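Local coordinates for phosphotriesterase homology protein (Escherichia coli, PDB 1BF6) that catalyses the zinc-dependent hydrolysis of phosphorylated glyceryl acetates and related esters, and is also active on aromatic acetates and propionates, at residues 41-45 against 46-50; 61-64 against 65-69; 243-246 against 247-250. All coordinates share one frame; numbering follows the deposited sequence.

The three contacts belong to a TIM-barrel hydrolase, their centres 17 to 18 Å apart, and follow one another along the chain. Contact 1 is the turn from helix 32-44 into strand 47-52; contact 2 is the first two turns of helix 62-72, which with strands 47-52 and 75-80 makes a beta-alpha-beta unit. Contact 3 belongs to the loop after strand 237-239, just beyond the zinc ligand D242, where the side chain of T244 comes within about 4 Å of a zinc ion. Contacts 1 and 3 are tied by a salt bridge, D41 OD2 to K250 NZ at 2.8 Å, whereas contacts 1 and 2 stay about 7 Å apart at their nearest atoms.

Contact 1: 41-45 against 46-50; sequences DLMTR and GVRNV
G46 ends helix 32-44 as the C-prime residue of a Schellman motif, its N donating to M43 O at 3.2 Å. Its positive phi of 91° would press a side chain against the carbonyl oxygen of R45, which is why glycine suits the place. V47 supplies the motif's second bond, N to L42 O at 3.1 Å; R45 N reaches that oxygen from the opposite face of its carbonyl plane. The V47 CB also packs on L42 CB at 3.8 Å, the apolar C3-to-C'' contact across the helix end, and both side chains touch L9 of strand 7-12. R48 folds back over the helix end: its chain bends at chi2 (-67°), bringing NH1 to M43 O at 2.9 Å, in the carbonyl plane and on a lone pair, with an N-H...O angle of 163°. The same NH1 donates to V47 O, while a water joins NH2 to M43 O and M43 CE lies over one guanidinium face. V50, turned toward the helix, brings CG2 to L42 CD1 at 4.2 Å. M43 O is thus gripped by a backbone amide, a guanidinium and a water, and the arginine's positive charge probably offsets the partial negative charge of the helix C-terminus.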
loop_
_atom_site.group_PDB
_atom_site.type_symbol
_atom_site.label_atom_id
_atom_site.label_comp_id
_atom_site.label_asym_id
_atom_site.label_seq_id
_atom_site.Cartn_x
_atom_site.Cartn_y
_atom_site.Cartn_z
ATOM N N ASP A 41 -3.925 18.235 -6.378
ATOM C CA ASP A 41 -4.681 18.541 -5.158
ATOM C C ASP A 41 -3.898 18.041 -3.939
ATOM O O ASP A 41 -3.846 18.701 -2.899
ATOM C CB ASP A 41 -6.059 17.858 -5.174
ATOM C CG ASP A 41 -6.984 18.386 -6.272
ATOM O OD1 ASP A 41 -6.610 19.331 -7.004
ATOM O OD2 ASP A 41 -8.094 17.827 -6.405
ATOM N N LEU A 42 -3.316 16.851 -4.065
ATOM C CA LEU A 42 -2.524 16.287 -2.983
ATOM C C LEU A 42 -1.319 17.186 -2.683
ATOM O O LEU A 42 -0.999 17.430 -1.520
ATOM C CB LEU A 42 -2.032 14.878 -3.344
ATOM C CG LEU A 42 -3.007 13.703 -3.273
ATOM C CD1 LEU A 42 -2.264 12.428 -3.695
ATOM C CD2 LEU A 42 -3.579 13.556 -1.875
ATOM N N MET A 43 -0.675 17.675 -3.738
ATOM C CA MET A 43 0.506 18.538 -3.631
ATOM C C MET A 43 0.200 19.806 -2.820
ATOM O O MET A 43 1.025 20.247 -2.018
ATOM C CB MET A 43 1.011 18.933 -5.033
ATOM C CG MET A 43 1.540 17.792 -5.920
ATOM S SD MET A 43 3.201 17.289 -5.498
ATOM C CE MET A 43 4.154 18.470 -6.400
ATOM N N THR A 44 -0.995 20.371 -2.999
ATOM C CA THR A 44 -1.367 21.593 -2.264
ATOM C C THR A 44 -1.518 21.354 -0.750
ATOM O O THR A 44 -1.377 22.283 0.055
ATOM C CB THR A 44 -2.652 22.257 -2.861
ATOM O OG1 THR A 44 -3.811 21.627 -2.301
ATOM C CG2 THR A 44 -2.710 22.077 -4.374
ATOM N N ARG A 45 -1.772 20.108 -0.364
ATOM C CA ARG A 45 -1.931 19.753 1.043
ATOM C C ARG A 45 -0.645 19.170 1.650
ATOM O O ARG A 45 -0.694 18.517 2.696
ATOM C CB ARG A 45 -3.056 18.736 1.229
ATOM C CG ARG A 45 -4.384 19.112 0.629
ATOM C CD ARG A 45 -5.103 20.184 1.418
ATOM N NE ARG A 45 -6.378 20.470 0.771
ATOM C CZ ARG A 45 -6.917 21.676 0.658
ATOM N NH1 ARG A 45 -6.306 22.743 1.165
ATOM N NH2 ARG A 45 -8.044 21.821 -0.018
ATOM N N GLY A 46 0.474 19.353 0.954
ATOM C CA GLY A 46 1.761 18.893 1.463
ATOM C C GLY A 46 2.250 17.501 1.105
ATOM O O GLY A 46 3.302 17.067 1.590
ATOM N N VAL A 47 1.481 16.779 0.298
ATOM C CA VAL A 47 1.882 15.433 -0.113
ATOM C C VAL A 47 2.941 15.529 -1.190
ATOM O O VAL A 47 2.800 16.302 -2.144
ATOM C CB VAL A 47 0.680 14.608 -0.654
ATOM C CG1 VAL A 47 1.167 13.226 -1.181
ATOM C CG2 VAL A 47 -0.350 14.402 0.460
ATOM N N ARG A 48 4.000 14.734 -1.054
ATOM C CA ARG A 48 5.066 14.735 -2.042
ATOM C C ARG A 48 5.322 13.338 -2.644
ATOM O O ARG A 48 5.813 13.238 -3.763
ATOM C CB ARG A 48 6.359 15.308 -1.437
ATOM C CG ARG A 48 6.277 16.798 -1.104
ATOM C CD ARG A 48 6.155 17.622 -2.381
ATOM N NE ARG A 48 6.065 19.062 -2.124
ATOM C CZ ARG A 48 4.927 19.739 -1.969
ATOM N NH1 ARG A 48 3.750 19.126 -2.040
ATOM N NH2 ARG A 48 4.969 21.038 -1.731
ATOM N N ASN A 49 4.931 12.292 -1.916
ATOM C CA ASN A 49 5.138 10.897 -2.358
ATOM C C ASN A 49 3.891 10.019 -2.274
ATOM O O ASN A 49 3.112 10.119 -1.329
ATOM C CB ASN A 49 6.214 10.220 -1.492
ATOM C CG ASN A 49 7.394 11.127 -1.210
ATOM O OD1 ASN A 49 8.226 11.375 -2.080
ATOM N ND2 ASN A 49 7.446 11.658 0.006
ATOM N N VAL A 50 3.775 9.085 -3.219
ATOM C CA VAL A 50 2.668 8.127 -3.249
ATOM C C VAL A 50 3.303 6.772 -3.546
ATOM O O VAL A 50 4.019 6.655 -4.532
ATOM C CB VAL A 50 1.625 8.419 -4.382
ATOM C CG1 VAL A 50 0.606 7.270 -4.461
ATOM C CG2 VAL A 50 0.872 9.733 -4.096
HETATM O O HOH W 1 2.603 22.823 -1.520
#

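Contact 2: 61-64 against 65-69; sequences NAQF and MLDVM
M65, L66, D67 and V68 each donate a backbone N-H to the residue four places earlier, building the first turns of helix 62-72. M65 N meets N61 O, the carbonyl of the N-cap residue, at 3.2 Å, and L66 N meets A62 O at 2.9 Å; both donors lie in the carbonyl plane. D67 N to Q63 O and V68 N to F64 O continue the series from slightly tilted positions. The helix start is also held from outside, where D113 OD2 accepts from A62 N.

One side-chain hydrogen bond runs along the outer surface. Q63 swings CG anti to its backbone N (chi1 -167°) and bends at chi2 (58°), which carries the amide forward along the helix so that NE2 reaches D67 OD1 at 3.0 Å. OD1 lies in the amide plane of Q63, but NE2 comes to it from above the carboxylate plane, the two groups being turned 43° apart. L66 CD1 lies 3.9 Å from Q63 NE2, lining the amide with a methyl.

Apolar contacts occupy the other sides. F64 CE1 touches V68 CG2 at 3.8 Å, the ring and the branched side chain crossing obliquely, and both pack on I35 of helix 32-44; H15 and Y32 meet the F64 ring edge-to-face. M65 sends CE back to A62 CA at 3.8 Å while its side chain packs on V76 and A78 of strand 75-80.

This is an amphipathic helix of a beta-alpha-beta unit: on its outer side the neutral amide gives D67 OD1 a donor without adding a charge, while F64, M65 and V68 pack against neighbouring barrel elements.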
loop_
_atom_site.group_PDB
_atom_site.type_symbol
_atom_site.label_atom_id
_atom_site.label_comp_id
_atom_site.label_asym_id
_atom_site.label_seq_id
_atom_site.Cartn_x
_atom_site.Cartn_y
_atom_site.Cartn_z
ATOM N N ASN A 61 1.173 0.164 -15.024
ATOM C CA ASN A 61 1.557 0.898 -16.215
ATOM C C ASN A 61 2.632 1.894 -15.815
ATOM O O ASN A 61 2.327 3.027 -15.420
ATOM C CB ASN A 61 0.351 1.636 -16.795
ATOM C CG ASN A 61 0.590 2.141 -18.197
ATOM O OD1 ASN A 61 -0.301 2.052 -19.039
ATOM N ND2 ASN A 61 1.770 2.699 -18.460
ATOM N N ALA A 62 3.889 1.474 -15.941
ATOM C CA ALA A 62 5.029 2.309 -15.585
ATOM C C ALA A 62 5.062 3.645 -16.327
ATOM O O ALA A 62 5.341 4.678 -15.723
ATOM C CB ALA A 62 6.344 1.538 -15.817
ATOM N N GLN A 63 4.747 3.636 -17.618
ATOM C CA GLN A 63 4.776 4.866 -18.401
ATOM C C GLN A 63 3.775 5.895 -17.872
ATOM O O GLN A 63 4.095 7.079 -17.748
ATOM C CB GLN A 63 4.518 4.582 -19.878
ATOM C CG GLN A 63 4.851 5.754 -20.759
ATOM C CD GLN A 63 6.292 6.194 -20.607
ATOM O OE1 GLN A 63 7.216 5.421 -20.865
ATOM N NE2 GLN A 63 6.496 7.429 -20.169
ATOM N N PHE A 64 2.591 5.410 -17.515
ATOM C CA PHE A 64 1.516 6.240 -16.975
ATOM C C PHE A 64 1.996 6.921 -15.703
ATOM O O PHE A 64 1.718 8.104 -15.480
ATOM C CB PHE A 64 0.321 5.343 -16.656
ATOM C CG PHE A 64 -0.920 6.086 -16.243
ATOM C CD1 PHE A 64 -1.088 6.524 -14.932
ATOM C CD2 PHE A 64 -1.956 6.281 -17.154
ATOM C CE1 PHE A 64 -2.274 7.140 -14.535
ATOM C CE2 PHE A 64 -3.144 6.894 -16.769
ATOM C CZ PHE A 64 -3.301 7.320 -15.464
ATOM N N MET A 65 2.703 6.161 -14.863
ATOM C CA MET A 65 3.232 6.694 -13.606
ATOM C C MET A 65 4.355 7.702 -13.865
ATOM O O MET A 65 4.438 8.728 -13.184
ATOM C CB MET A 65 3.697 5.559 -12.686
ATOM C CG MET A 65 2.564 4.607 -12.277
ATOM S SD MET A 65 2.978 3.411 -10.998
ATOM C CE MET A 65 3.928 2.202 -11.956
ATOM N N LEU A 66 5.200 7.418 -14.858
ATOM C CA LEU A 66 6.297 8.318 -15.221
ATOM C C LEU A 66 5.710 9.640 -15.711
ATOM O O LEU A 66 6.238 10.720 -15.415
ATOM C CB LEU A 66 7.147 7.719 -16.350
ATOM C CG LEU A 66 8.150 6.611 -16.003
ATOM C CD1 LEU A 66 8.728 6.035 -17.294
ATOM C CD2 LEU A 66 9.259 7.172 -15.105
ATOM N N ASP A 67 4.626 9.533 -16.482
ATOM C CA ASP A 67 3.944 10.695 -17.038
ATOM C C ASP A 67 3.287 11.533 -15.948
ATOM O O ASP A 67 3.382 12.761 -15.983
ATOM C CB ASP A 67 2.902 10.273 -18.079
ATOM C CG ASP A 67 3.525 9.708 -19.348
ATOM O OD1 ASP A 67 4.753 9.837 -19.544
ATOM O OD2 ASP A 67 2.778 9.127 -20.154
ATOM N N VAL A 68 2.619 10.874 -14.995
ATOM C CA VAL A 68 1.967 11.577 -13.889
ATOM C C VAL A 68 3.018 12.392 -13.133
ATOM O O VAL A 68 2.793 13.559 -12.838
ATOM C CB VAL A 68 1.239 10.603 -12.922
ATOM C CG1 VAL A 68 0.885 11.305 -11.619
ATOM C CG2 VAL A 68 -0.035 10.078 -13.567
ATOM N N MET A 69 4.173 11.783 -12.859
ATOM C CA MET A 69 5.267 12.466 -12.157
ATOM C C MET A 69 5.784 13.681 -12.934
ATOM O O MET A 69 6.062 14.738 -12.360
ATOM C CB MET A 69 6.438 11.508 -11.913
ATOM C CG MET A 69 6.180 10.420 -10.890
ATOM S SD MET A 69 7.745 9.664 -10.303
ATOM C CE MET A 69 7.906 8.311 -11.465
#

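Contact 3: 243-246 against 247-250; sequences ITRR and SHLK. With SO4 (sulfate ion), chain F.
H248 turns its imidazole back over the preceding residues, and ND1 accepts a hydrogen bond from T244 N at 3.2 Å, nearly straight at 172° and in the ring plane. R245 covers one ring face: its CB stands 3.8 Å from the centroid, a CH-pi contact 16° off the normal, and its extended chain carries CD on past CE1 and NE2. I243 packs CD1 against H248 CB at 3.8 Å.

A sulfate, probably from the crystallisation liquor, sits beyond this group. T244 OG1 donates to its O2 at 2.8 Å; with chi1 at 59° the hydroxyl lies between the backbone N and the carbonyl carbon, beside the ring. R245 NE gives a weak bond to O1 at 3.5 Å, and O3 comes to the edge of the H248 ring, near CE1. K212 NZ and Y215 OH also hydrogen-bond to the sulfate.

Further out, the backbone fixes the histidine. H248 N bonds to R245 O at 3.0 Å in a 3-10 turn, and L249 N bonds to R246 O in the next. D26 OD2 forms a salt bridge with R245 NH1 and a hydrogen bond with S247 OG, tying arginine and serine together, while R246 reaches R28 O and D30, and L249 is buried against L29 and helix 32-44.

Replacing H248 with an alanine would probably leave T244 N without its acceptor and the R245 chain without the ring it lies on, letting both shift beside the sulfate.

T244, next to the zinc ligands H13 and D242, its side chain about 4 Å from a zinc ion, binds the anion through its hydroxyl; the loop presents this and an arginine, K212 and Y215 add from elsewhere, and the sulfate may mimic the phosphate group the substrates require.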
loop_
_atom_site.group_PDB
_atom_site.type_symbol
_atom_site.label_atom_id
_atom_site.label_comp_id
_atom_site.label_asym_id
_atom_site.label_seq_id
_atom_site.Cartn_x
_atom_site.Cartn_y
_atom_site.Cartn_z
ATOM N N ILE A 243 -7.175 4.019 -3.108
ATOM C CA ILE A 243 -8.076 4.336 -4.228
ATOM C C ILE A 243 -7.865 3.242 -5.291
ATOM O O ILE A 243 -6.720 2.918 -5.637
ATOM C CB ILE A 243 -7.773 5.730 -4.840
ATOM C CG1 ILE A 243 -8.067 6.842 -3.822
ATOM C CG2 ILE A 243 -8.561 5.941 -6.120
ATOM C CD1 ILE A 243 -9.487 6.846 -3.296
ATOM N N THR A 244 -8.968 2.682 -5.787
ATOM C CA THR A 244 -8.921 1.596 -6.768
ATOM C C THR A 244 -9.932 1.714 -7.918
ATOM O O THR A 244 -9.805 1.013 -8.919
ATOM C CB THR A 244 -9.204 0.229 -6.085
ATOM O OG1 THR A 244 -10.498 0.259 -5.468
ATOM C CG2 THR A 244 -8.161 -0.104 -5.015
ATOM N N ARG A 245 -10.921 2.598 -7.781
ATOM C CA ARG A 245 -11.970 2.752 -8.794
ATOM C C ARG A 245 -12.155 4.150 -9.345
ATOM O O ARG A 245 -11.849 5.135 -8.681
ATOM C CB ARG A 245 -13.305 2.312 -8.201
ATOM C CG ARG A 245 -13.348 0.861 -7.782
ATOM C CD ARG A 245 -14.602 0.597 -6.993
ATOM N NE ARG A 245 -14.815 -0.827 -6.768
ATOM C CZ ARG A 245 -15.869 -1.498 -7.222
ATOM N NH1 ARG A 245 -16.802 -0.871 -7.939
ATOM N NH2 ARG A 245 -16.021 -2.783 -6.917
ATOM N N ARG A 246 -12.674 4.231 -10.567
ATOM C CA ARG A 246 -12.947 5.523 -11.203
ATOM C C ARG A 246 -13.971 6.293 -10.348
ATOM O O ARG A 246 -13.867 7.509 -10.190
ATOM C CB ARG A 246 -13.514 5.325 -12.616
ATOM C CG ARG A 246 -12.553 4.680 -13.597
ATOM C CD ARG A 246 -13.240 4.410 -14.934
ATOM N NE ARG A 246 -12.292 4.139 -16.015
ATOM C CZ ARG A 246 -12.583 4.249 -17.311
ATOM N NH1 ARG A 246 -13.800 4.626 -17.693
ATOM N NH2 ARG A 246 -11.661 3.991 -18.228
ATOM N N SER A 247 -14.917 5.563 -9.758
ATOM C CA SER A 247 -15.956 6.171 -8.931
ATOM C C SER A 247 -15.425 6.789 -7.636
ATOM O O SER A 247 -16.153 7.489 -6.929
ATOM C CB SER A 247 -17.095 5.176 -8.649
ATOM O OG SER A 247 -16.670 4.035 -7.926
ATOM N N HIS A 248 -14.159 6.516 -7.322
ATOM C CA HIS A 248 -13.516 7.084 -6.134
ATOM C C HIS A 248 -12.977 8.495 -6.439
ATOM O O HIS A 248 -12.744 9.290 -5.527
ATOM C CB HIS A 248 -12.350 6.193 -5.658
ATOM C CG HIS A 248 -12.767 4.855 -5.126
ATOM N ND1 HIS A 248 -11.917 3.768 -5.102
ATOM C CD2 HIS A 248 -13.923 4.437 -4.556
ATOM C CE1 HIS A 248 -12.526 2.743 -4.535
ATOM N NE2 HIS A 248 -13.745 3.122 -4.195
ATOM N N LEU A 249 -12.750 8.779 -7.718
ATOM C CA LEU A 249 -12.231 10.064 -8.169
ATOM C C LEU A 249 -13.281 11.173 -8.032
ATOM O O LEU A 249 -14.467 10.937 -8.231
ATOM C CB LEU A 249 -11.764 9.959 -9.620
ATOM C CG LEU A 249 -10.738 8.846 -9.930
ATOM C CD1 LEU A 249 -10.295 8.965 -11.386
ATOM C CD2 LEU A 249 -9.543 8.932 -8.988
ATOM N N LYS A 250 -12.835 12.370 -7.661
ATOM C CA LYS A 250 -13.745 13.505 -7.480
ATOM C C LYS A 250 -14.514 13.867 -8.756
ATOM O O LYS A 250 -15.706 14.159 -8.691
ATOM C CB LYS A 250 -12.995 14.728 -6.914
ATOM C CG LYS A 250 -12.427 14.484 -5.507
ATOM C CD LYS A 250 -12.068 15.761 -4.758
ATOM C CE LYS A 250 -10.912 16.505 -5.385
ATOM N NZ LYS A 250 -9.621 15.787 -5.196
HETATM S S SO4 F . -12.761 -1.898 -3.433
HETATM O O1 SO4 F . -14.092 -2.392 -3.775
HETATM O O2 SO4 F . -11.866 -1.988 -4.665
HETATM O O3 SO4 F . -12.763 -0.412 -2.980
HETATM O O4 SO4 F . -12.206 -2.713 -2.267
#